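Local structure of 3-carboxy-cis,cis-muconate cycloisomerase (Pseudomonas putida, 1RE5) at residues D[303-308]-D[321-326]; D[235-240]-D[325-330]; D[225-230]-D[313-318]; D[296-301]-D[332-337]. The protein is a mainly helical, tetrameric enzyme of the aspartase/fumarase superfamily, with a core of long helices contributed by four like subunits. All blocks are in the same frame, centred on the assembly; numbering follows the deposited sequence.

Contact 1: residues D[303-308]-D[321-326]; sequences STLFAA and HAEWET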
# COMPACT_ATOMS: atom_id res chain seq x y z
N SER D 303 2.61 3.11 -4.11
CA SER D 303 1.19 2.90 -4.32
C SER D 303 0.47 4.22 -4.25
O SER D 303 -0.57 4.40 -4.88
CB SER D 303 0.62 1.89 -3.32
OG SER D 303 0.75 2.35 -2.00
N THR D 304 1.03 5.18 -3.51
CA THR D 304 0.40 6.49 -3.42
C THR D 304 0.38 7.14 -4.81
O THR D 304 -0.64 7.68 -5.24
CB THR D 304 1.12 7.45 -2.44
OG1 THR D 304 0.95 6.98 -1.10
CG2 THR D 304 0.53 8.85 -2.55
N LEU D 305 1.51 7.08 -5.51
CA LEU D 305 1.55 7.66 -6.83
C LEU D 305 0.58 6.92 -7.75
O LEU D 305 -0.09 7.53 -8.58
CB LEU D 305 2.97 7.61 -7.37
CG LEU D 305 3.93 8.52 -6.58
CD1 LEU D 305 5.32 8.43 -7.15
CD2 LEU D 305 3.44 9.96 -6.65
N PHE D 306 0.48 5.60 -7.60
CA PHE D 306 -0.48 4.88 -8.44
C PHE D 306 -1.89 5.36 -8.10
O PHE D 306 -2.69 5.68 -8.97
CB PHE D 306 -0.39 3.37 -8.23
CG PHE D 306 0.66 2.69 -9.06
CD1 PHE D 306 1.89 2.35 -8.52
CD2 PHE D 306 0.43 2.43 -10.41
CE1 PHE D 306 2.87 1.75 -9.30
CE2 PHE D 306 1.40 1.83 -11.21
CZ PHE D 306 2.63 1.48 -10.65
N ALA D 307 -2.18 5.42 -6.80
CA ALA D 307 -3.50 5.84 -6.34
C ALA D 307 -3.92 7.25 -6.81
O ALA D 307 -5.11 7.54 -6.90
CB ALA D 307 -3.55 5.77 -4.83
N ALA D 308 -2.94 8.11 -7.10
CA ALA D 308 -3.25 9.48 -7.51
C ALA D 308 -3.34 9.67 -9.02
O ALA D 308 -3.40 10.81 -9.49
CB ALA D 308 -2.23 10.44 -6.92
N HIS D 321 -1.87 17.11 -5.47
CA HIS D 321 -1.14 17.57 -4.30
C HIS D 321 -0.42 16.40 -3.64
O HIS D 321 0.67 16.56 -3.11
CB HIS D 321 -2.09 18.21 -3.29
CG HIS D 321 -2.70 19.50 -3.76
ND1 HIS D 321 -3.59 19.57 -4.81
CD2 HIS D 321 -2.57 20.77 -3.29
CE1 HIS D 321 -3.98 20.82 -4.97
NE2 HIS D 321 -3.38 21.57 -4.06
N ALA D 322 -1.03 15.21 -3.67
CA ALA D 322 -0.43 14.02 -3.07
C ALA D 322 0.93 13.62 -3.68
O ALA D 322 1.71 12.93 -3.03
CB ALA D 322 -1.40 12.85 -3.19
N GLU D 323 1.21 14.03 -4.91
CA GLU D 323 2.48 13.68 -5.54
C GLU D 323 3.64 14.50 -5.01
O GLU D 323 4.74 13.99 -4.83
CB GLU D 323 2.44 13.91 -7.05
CG GLU D 323 1.20 13.44 -7.78
CD GLU D 323 1.25 13.79 -9.26
OE1 GLU D 323 2.12 14.59 -9.66
OE2 GLU D 323 0.41 13.27 -10.04
N TRP D 324 3.40 15.78 -4.77
CA TRP D 324 4.44 16.72 -4.35
C TRP D 324 5.57 16.25 -3.44
O TRP D 324 6.75 16.38 -3.78
CB TRP D 324 3.80 17.99 -3.78
CG TRP D 324 2.89 18.67 -4.78
CD1 TRP D 324 2.66 18.31 -6.08
CD2 TRP D 324 2.03 19.79 -4.53
NE1 TRP D 324 1.71 19.13 -6.65
CE2 TRP D 324 1.30 20.05 -5.72
CE3 TRP D 324 1.80 20.61 -3.41
CZ2 TRP D 324 0.37 21.08 -5.82
CZ3 TRP D 324 0.86 21.64 -3.52
CH2 TRP D 324 0.16 21.86 -4.71
N GLU D 325 5.25 15.70 -2.28
CA GLU D 325 6.29 15.26 -1.37
C GLU D 325 6.62 13.78 -1.53
O GLU D 325 7.70 13.35 -1.18
CB GLU D 325 5.88 15.55 0.07
CG GLU D 325 5.57 17.02 0.32
CD GLU D 325 6.80 17.91 0.16
OE1 GLU D 325 7.51 17.80 -0.87
OE2 GLU D 325 7.05 18.74 1.07
N THR D 326 5.68 13.02 -2.08
CA THR D 326 5.88 11.59 -2.25
C THR D 326 7.01 11.19 -3.19
O THR D 326 7.83 10.34 -2.84
CB THR D 326 4.57 10.92 -2.72
OG1 THR D 326 3.53 11.25 -1.80
CG2 THR D 326 4.73 9.40 -2.78
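Thr326 sets its methyl group against both Leu305 and Thr304, and this is the close-fitting half of the contact between residues 303-308 and 321-326. CG2 of Thr326 lies 4.0 Å from CG of Leu305, the two side chains sliding past each other in opposite directions. The same methyl is 4.1 Å from CB of Thr304, and in return CG2 of Thr304 faces OG1 of Thr326. A rotation about CA-CB that leaves Thr326 CG2 anti to its backbone N (OG1 at chi1 -55°) presents the methyl to the partner helix and turns OG1 back to its own. There OG1 donates to O of Ala322 at 2.8 Å, almost straight down the carbonyl bond, so a buried hydroxyl is satisfied within its own helix. Leu305 completes the close part: it crosses Glu323 at about a right angle, and its CD2 rests 4.0 Å from Glu323 CA. The acid beyond runs off in an extended chain to a salt bridge with Arg230.

Toward the end of helix 286-307 the fit is looser. CG2 of Thr304 comes no closer to CB of Ala322 than 4.5 Å, and Ala308, the first residue after the helix, brings only a methyl to this side. Ser303, Thr304 and Ala307 line a pocket occupied by DTT. With axes 9.4 Å apart running at 157°, and no hydrogen bond between them, the two segments form the end of an antiparallel helical hairpin nearest its connecting loop, part of the long-helix bundle at the heart of aspartase/fumarase superfamily tetramers.

Contact 2: residues D[235-240]-D[325-330]; sequences EFASVL and ETLPDI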
# COMPACT_ATOMS: atom_id res chain seq x y z
N GLU D 235 5.84 5.87 -13.60
CA GLU D 235 6.76 4.86 -14.12
C GLU D 235 8.15 5.02 -13.51
O GLU D 235 8.79 4.04 -13.13
CB GLU D 235 6.89 4.95 -15.63
CG GLU D 235 8.11 4.23 -16.16
CD GLU D 235 8.14 4.22 -17.67
OE1 GLU D 235 7.99 5.30 -18.29
OE2 GLU D 235 8.31 3.12 -18.24
N PHE D 236 8.63 6.26 -13.45
CA PHE D 236 9.95 6.54 -12.87
C PHE D 236 9.99 6.06 -11.42
O PHE D 236 10.97 5.45 -10.98
CB PHE D 236 10.25 8.04 -12.93
CG PHE D 236 11.55 8.42 -12.29
CD1 PHE D 236 12.76 7.95 -12.79
CD2 PHE D 236 11.57 9.26 -11.18
CE1 PHE D 236 13.98 8.32 -12.19
CE2 PHE D 236 12.79 9.63 -10.58
CZ PHE D 236 13.99 9.16 -11.08
N ALA D 237 8.93 6.35 -10.67
CA ALA D 237 8.87 5.95 -9.27
C ALA D 237 8.86 4.43 -9.17
O ALA D 237 9.42 3.85 -8.25
CB ALA D 237 7.60 6.52 -8.62
N SER D 238 8.21 3.81 -10.13
CA SER D 238 8.10 2.37 -10.17
C SER D 238 9.46 1.68 -10.36
O SER D 238 9.75 0.67 -9.72
CB SER D 238 7.14 1.98 -11.29
OG SER D 238 7.15 0.59 -11.44
N VAL D 239 10.29 2.21 -11.24
CA VAL D 239 11.60 1.59 -11.46
C VAL D 239 12.44 1.78 -10.20
O VAL D 239 13.17 0.88 -9.79
CB VAL D 239 12.31 2.21 -12.70
CG1 VAL D 239 13.67 1.56 -12.92
CG2 VAL D 239 11.44 2.02 -13.94
N LEU D 240 12.33 2.95 -9.58
CA LEU D 240 13.06 3.20 -8.34
C LEU D 240 12.59 2.17 -7.31
O LEU D 240 13.36 1.70 -6.46
CB LEU D 240 12.79 4.62 -7.84
CG LEU D 240 13.89 5.68 -8.05
CD1 LEU D 240 14.44 5.62 -9.45
CD2 LEU D 240 13.31 7.06 -7.77
N GLU D 325 5.25 15.70 -2.28
CA GLU D 325 6.29 15.26 -1.37
C GLU D 325 6.62 13.78 -1.53
O GLU D 325 7.70 13.35 -1.18
CB GLU D 325 5.88 15.55 0.07
CG GLU D 325 5.57 17.02 0.32
CD GLU D 325 6.80 17.91 0.16
OE1 GLU D 325 7.51 17.80 -0.87
OE2 GLU D 325 7.05 18.74 1.07
N THR D 326 5.68 13.02 -2.08
CA THR D 326 5.88 11.59 -2.25
C THR D 326 7.01 11.19 -3.19
O THR D 326 7.83 10.34 -2.84
CB THR D 326 4.57 10.92 -2.72
OG1 THR D 326 3.53 11.25 -1.80
CG2 THR D 326 4.73 9.40 -2.78
N LEU D 327 7.05 11.77 -4.37
CA LEU D 327 8.09 11.41 -5.34
C LEU D 327 9.47 11.75 -4.78
O LEU D 327 10.42 10.96 -4.92
CB LEU D 327 7.87 12.14 -6.67
CG LEU D 327 7.99 11.30 -7.94
CD1 LEU D 327 7.85 12.21 -9.15
CD2 LEU D 327 9.32 10.59 -7.99
N PRO D 328 9.61 12.92 -4.14
CA PRO D 328 10.95 13.20 -3.60
C PRO D 328 11.34 12.19 -2.53
O PRO D 328 12.48 11.71 -2.50
CB PRO D 328 10.80 14.62 -3.06
CG PRO D 328 9.80 15.22 -4.00
CD PRO D 328 8.77 14.12 -4.10
N ASP D 329 10.41 11.84 -1.65
CA ASP D 329 10.74 10.87 -0.62
C ASP D 329 11.28 9.58 -1.22
O ASP D 329 12.26 9.02 -0.72
CB ASP D 329 9.52 10.54 0.24
CG ASP D 329 9.31 11.54 1.35
OD1 ASP D 329 8.40 11.32 2.19
OD2 ASP D 329 10.07 12.55 1.39
N ILE D 330 10.64 9.11 -2.28
CA ILE D 330 11.07 7.88 -2.93
C ILE D 330 12.51 8.01 -3.41
O ILE D 330 13.34 7.15 -3.13
CB ILE D 330 10.15 7.53 -4.11
CG1 ILE D 330 8.74 7.25 -3.61
CG2 ILE D 330 10.69 6.31 -4.84
CD1 ILE D 330 7.71 7.07 -4.69
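Ile330 is the main bump in the contact of residues 235-240 with 325-330, and it reaches the opposite helix through two branches. Its CD1 settles 4.0 Å from CB of Ala237, where the small alanine leaves a shallow place in the helix surface. The other branch, CG2, held anti to the backbone N (CG1 at chi1 -64°), goes one turn further on. It touches both CB and CD2 of Leu240, the latter at 4.0 Å, with the two side chains crossing obliquely. One turn earlier a second bump, Leu327, works through a single methyl: CD2 lies at the rim of the Phe236 ring, near the ring plane and 4.1 Å from Phe236 CD2. That same methyl also skirts the alanine, at 4.5 Å from Ala237 CB, so Ala237 receives the tips of Leu327 and Ile330 alike. All of this is apolar, between helix segments running the same way, inclined by 30° with axes 10.4 Å apart. Around the pair, helix 286-307 packs on Ala237 and Ile330 through Leu305, helix 106-142 meets Phe236 and Leu240, and helix 162-187 reaches Phe236 and Val239, while Ser238 hydrogen-bonds to Ser238 of the third subunit.

Contact 3: residues D[225-230]-D[313-318]; sequences PWHTQR and HERSLG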
# COMPACT_ATOMS: atom_id res chain seq x y z
N PRO D 225 0.40 18.37 -23.83
CA PRO D 225 0.63 18.65 -22.41
C PRO D 225 0.08 17.47 -21.60
O PRO D 225 -0.80 16.75 -22.08
CB PRO D 225 -0.18 19.93 -22.18
CG PRO D 225 -0.07 20.63 -23.50
CD PRO D 225 -0.29 19.50 -24.48
N TRP D 226 0.58 17.27 -20.39
CA TRP D 226 0.10 16.14 -19.57
C TRP D 226 -0.26 16.52 -18.12
O TRP D 226 0.12 15.82 -17.19
CB TRP D 226 1.15 15.02 -19.57
CG TRP D 226 2.56 15.53 -19.41
CD1 TRP D 226 3.32 16.14 -20.36
CD2 TRP D 226 3.34 15.54 -18.20
NE1 TRP D 226 4.53 16.53 -19.83
CE2 TRP D 226 4.56 16.18 -18.50
CE3 TRP D 226 3.12 15.07 -16.90
CZ2 TRP D 226 5.56 16.36 -17.55
CZ3 TRP D 226 4.12 15.26 -15.94
CH2 TRP D 226 5.33 15.90 -16.27
N HIS D 227 -1.01 17.60 -17.94
CA HIS D 227 -1.40 18.04 -16.61
C HIS D 227 -2.09 16.96 -15.77
O HIS D 227 -1.88 16.90 -14.55
CB HIS D 227 -2.33 19.27 -16.69
CG HIS D 227 -1.69 20.47 -17.30
ND1 HIS D 227 -0.43 20.91 -16.95
CD2 HIS D 227 -2.13 21.32 -18.26
CE1 HIS D 227 -0.12 21.97 -17.67
NE2 HIS D 227 -1.13 22.24 -18.48
N THR D 228 -2.91 16.12 -16.40
CA THR D 228 -3.60 15.07 -15.67
C THR D 228 -3.36 13.64 -16.19
O THR D 228 -4.15 12.72 -15.94
CB THR D 228 -5.13 15.35 -15.58
OG1 THR D 228 -5.72 15.36 -16.89
CG2 THR D 228 -5.38 16.69 -14.93
N GLN D 229 -2.26 13.48 -16.94
CA GLN D 229 -1.83 12.17 -17.44
C GLN D 229 -0.46 12.02 -16.78
O GLN D 229 0.56 12.47 -17.33
CB GLN D 229 -1.70 12.20 -18.97
CG GLN D 229 -3.02 12.32 -19.75
CD GLN D 229 -3.97 11.15 -19.53
OE1 GLN D 229 -3.57 10.07 -19.08
NE2 GLN D 229 -5.25 11.35 -19.85
N ARG D 230 -0.43 11.39 -15.61
CA ARG D 230 0.81 11.27 -14.84
C ARG D 230 1.63 9.97 -14.95
O ARG D 230 2.56 9.74 -14.15
CB ARG D 230 0.48 11.52 -13.36
CG ARG D 230 -0.68 12.47 -13.15
CD ARG D 230 -0.31 13.86 -13.58
NE ARG D 230 0.59 14.49 -12.62
CZ ARG D 230 1.31 15.58 -12.88
NH1 ARG D 230 1.24 16.15 -14.08
NH2 ARG D 230 2.09 16.11 -11.95
N HIS D 313 -10.31 15.74 -15.22
CA HIS D 313 -10.26 16.77 -16.23
C HIS D 313 -8.90 17.42 -16.53
O HIS D 313 -7.90 16.72 -16.71
CB HIS D 313 -11.27 17.84 -15.87
CG HIS D 313 -12.69 17.35 -15.87
ND1 HIS D 313 -13.22 16.62 -16.92
CD2 HIS D 313 -13.69 17.51 -14.98
CE1 HIS D 313 -14.49 16.37 -16.68
NE2 HIS D 313 -14.80 16.90 -15.51
N GLU D 314 -8.88 18.75 -16.57
CA GLU D 314 -7.67 19.49 -16.89
C GLU D 314 -6.68 19.74 -15.76
O GLU D 314 -5.53 20.08 -16.02
CB GLU D 314 -8.05 20.82 -17.55
CG GLU D 314 -8.66 20.66 -18.93
CD GLU D 314 -9.89 19.78 -18.91
OE1 GLU D 314 -10.86 20.12 -18.18
OE2 GLU D 314 -9.89 18.75 -19.63
N ARG D 315 -7.12 19.59 -14.52
CA ARG D 315 -6.25 19.77 -13.38
C ARG D 315 -7.04 19.25 -12.20
O ARG D 315 -8.19 19.64 -11.99
CB ARG D 315 -5.90 21.23 -13.17
CG ARG D 315 -4.62 21.41 -12.38
CD ARG D 315 -4.30 22.87 -12.17
NE ARG D 315 -4.54 23.66 -13.38
CZ ARG D 315 -3.90 23.49 -14.53
NH1 ARG D 315 -2.97 22.56 -14.64
NH2 ARG D 315 -4.21 24.24 -15.57
N SER D 316 -6.42 18.36 -11.43
CA SER D 316 -7.07 17.73 -10.29
C SER D 316 -6.56 18.28 -8.96
O SER D 316 -5.38 18.59 -8.84
CB SER D 316 -6.84 16.22 -10.38
OG SER D 316 -7.12 15.57 -9.17
N LEU D 317 -7.45 18.43 -7.98
CA LEU D 317 -7.05 18.93 -6.67
C LEU D 317 -7.04 17.77 -5.68
O LEU D 317 -7.93 16.91 -5.70
CB LEU D 317 -7.98 20.05 -6.18
CG LEU D 317 -9.47 19.87 -5.85
CD1 LEU D 317 -10.05 18.80 -6.74
CD2 LEU D 317 -9.65 19.48 -4.41
N GLY D 318 -6.01 17.72 -4.83
CA GLY D 318 -5.91 16.64 -3.87
C GLY D 318 -4.99 15.56 -4.40
O GLY D 318 -3.89 15.35 -3.88
O HOH W 1 -3.66 17.63 -12.43
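His313 offers its carbonyl O to the hydroxyl of Thr228, and OG1 donates to it at 2.6 Å, nearly in line with the carbonyl bond (175°). Lys249 of the third subunit donates to the same oxygen, so this buried acceptor is gripped from two subunits. At Glu314 it is again the backbone that meets residues 225-230: its O lies 3.4 Å from CB of His227, while its carboxylate turns to Lys165 of the third subunit. CG2 of Thr228 meets the peptide link that follows, 3.4 Å from N of Arg315. Arg315 then sends its side chain back, with a bend at chi3 (-42°) that turns NE; at its end NH1 packs over one face of the His227 ring, displaced toward the rim and 3.6 Å from His227 CG. The guanidinium stands at 72° to the ring, presenting an edge and not a flat stack. Ser316 ends the walk with its backbone N, which gives a hydrogen bond to a water at 3.0 Å; that water donates in turn to O of His227. Two directional links, one through a hydroxyl and one through a water, thus join loops without regular structure, consistent with their being kept in a defined relation.

Contact 4: residues D[296-301]-D[332-337]; sequences TRVPGL and CLVSGA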
# COMPACT_ATOMS: atom_id res chain seq x y z
N THR D 296 11.11 -1.70 2.61
CA THR D 296 9.89 -1.78 3.40
C THR D 296 9.04 -0.52 3.24
O THR D 296 7.82 -0.60 3.20
CB THR D 296 10.21 -1.96 4.88
OG1 THR D 296 11.09 -3.08 5.05
CG2 THR D 296 8.94 -2.20 5.67
N ARG D 297 9.69 0.63 3.15
CA ARG D 297 9.01 1.92 3.03
C ARG D 297 8.51 2.29 1.65
O ARG D 297 7.42 2.82 1.50
CB ARG D 297 9.94 3.05 3.49
CG ARG D 297 10.31 3.00 4.94
CD ARG D 297 9.60 4.09 5.66
NE ARG D 297 10.22 5.38 5.43
CZ ARG D 297 9.55 6.49 5.14
NH1 ARG D 297 8.21 6.46 5.02
NH2 ARG D 297 10.21 7.64 5.02
N VAL D 298 9.33 2.03 0.64
CA VAL D 298 9.00 2.41 -0.73
C VAL D 298 7.70 1.88 -1.31
O VAL D 298 6.97 2.65 -1.94
CB VAL D 298 10.19 2.07 -1.68
CG1 VAL D 298 9.83 2.34 -3.13
CG2 VAL D 298 11.42 2.90 -1.29
N PRO D 299 7.37 0.59 -1.10
CA PRO D 299 6.11 0.09 -1.69
C PRO D 299 4.88 0.96 -1.37
O PRO D 299 4.04 1.23 -2.23
CB PRO D 299 5.98 -1.33 -1.11
CG PRO D 299 7.41 -1.73 -0.86
CD PRO D 299 8.04 -0.46 -0.30
N GLY D 300 4.78 1.43 -0.13
CA GLY D 300 3.67 2.28 0.23
C GLY D 300 3.71 3.62 -0.48
O GLY D 300 2.68 4.13 -0.94
N LEU D 301 4.90 4.21 -0.58
CA LEU D 301 5.03 5.50 -1.25
C LEU D 301 4.71 5.36 -2.73
O LEU D 301 4.13 6.25 -3.34
CB LEU D 301 6.44 6.06 -1.07
CG LEU D 301 6.70 6.36 0.40
CD1 LEU D 301 8.15 6.76 0.61
CD2 LEU D 301 5.74 7.46 0.86
N CYS D 332 14.87 10.04 -2.42
CA CYS D 332 15.82 10.13 -1.32
C CYS D 332 16.05 8.78 -0.66
O CYS D 332 17.19 8.40 -0.38
CB CYS D 332 15.34 11.15 -0.29
SG CYS D 332 15.30 12.81 -0.97
N LEU D 333 14.97 8.05 -0.43
CA LEU D 333 15.03 6.73 0.19
C LEU D 333 15.93 5.80 -0.61
O LEU D 333 16.78 5.09 -0.05
CB LEU D 333 13.62 6.14 0.27
CG LEU D 333 12.96 5.86 1.63
CD1 LEU D 333 13.72 6.55 2.77
CD2 LEU D 333 11.52 6.34 1.58
N VAL D 334 15.75 5.80 -1.92
CA VAL D 334 16.54 4.96 -2.79
C VAL D 334 18.00 5.43 -2.85
O VAL D 334 18.92 4.60 -2.85
CB VAL D 334 15.93 4.94 -4.20
CG1 VAL D 334 16.81 4.14 -5.15
CG2 VAL D 334 14.53 4.31 -4.14
N SER D 335 18.22 6.75 -2.87
CA SER D 335 19.59 7.27 -2.93
C SER D 335 20.35 6.82 -1.69
O SER D 335 21.54 6.52 -1.75
CB SER D 335 19.58 8.80 -3.00
OG SER D 335 19.29 9.35 -1.73
N GLY D 336 19.66 6.77 -0.56
CA GLY D 336 20.30 6.32 0.66
C GLY D 336 20.63 4.84 0.61
O GLY D 336 21.65 4.41 1.16
N ALA D 337 19.78 4.05 -0.05
CA ALA D 337 20.02 2.61 -0.15
C ALA D 337 21.18 2.33 -1.09
O ALA D 337 22.02 1.48 -0.80
CB ALA D 337 18.75 1.87 -0.63
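The guanidinium of Arg297 carries a methyl on one face: CD2 of Leu333 stands 3.7 Å above its plane, displaced toward the rim. The nearest guanidinium atom is NH2, 3.9 Å from that CD2, with CZ only slightly farther. Bends at chi2 (-107°, turning CD) and at chi3 (turning NE) fold the arginine chain; CB, set by the backbone, lies near the same methyl, and the two side chains cross at about a right angle. Thr326 of the second subunit packs on the arginine as well. Thr296, Arg297, Pro299 and Gly300 line a pocket holding DTT.

Leu333 is the centre of the contact. Besides the arginine, its CD2 meets CD1 of Leu301 at 3.5 Å, again with the side chains crossing at about a right angle. Residues 296-301 and 332-337 belong to the two arms of an antiparallel helical hairpin, their axes 10.5 Å apart and inclined at 156°, within the central helix bundle of the aspartase/fumarase superfamily. Here the arms are joined by side chains alone, with no hydrogen bond between them.

On the other flank Val298 points at the partner helix and applies CG2 to CB of Leu333 at 4.2 Å. The same methyl approaches CG2 of Val334 at 4.4 Å, where Leu240 and Val243 of helix 231-257 join the packing. Leu301 meets Leu301 of the second subunit. Away from the contact, Ser335 OG donates to O of Cys332 of its own helix at 2.7 Å and is also hydrogen-bonded to N of Ala12.

Contacts 1 and 4 lie on the same two arms, helices 286-307 and 319-347, with centres about 14 Å apart, and contact 2 adds helix 231-257 alongside. Leu305 joins contacts 1 and 2, its CD1 lying 3.7 Å from CD1 of Ile330. Contacts 2 and 4, about 8 Å apart between centres, meet where CG1 of Ile330 lies 3.6 Å from CB of Leu301. Contact 3 is tied in by the salt bridge between Arg230 NH2 and Glu323 OE1, 2.7 Å long. DTT, probably from the crystallisation liquor, is seen in two pockets along helix 286-307: one DTT lies about 3 Å from the side chain of Thr304, and one about 6 Å from that of Arg297.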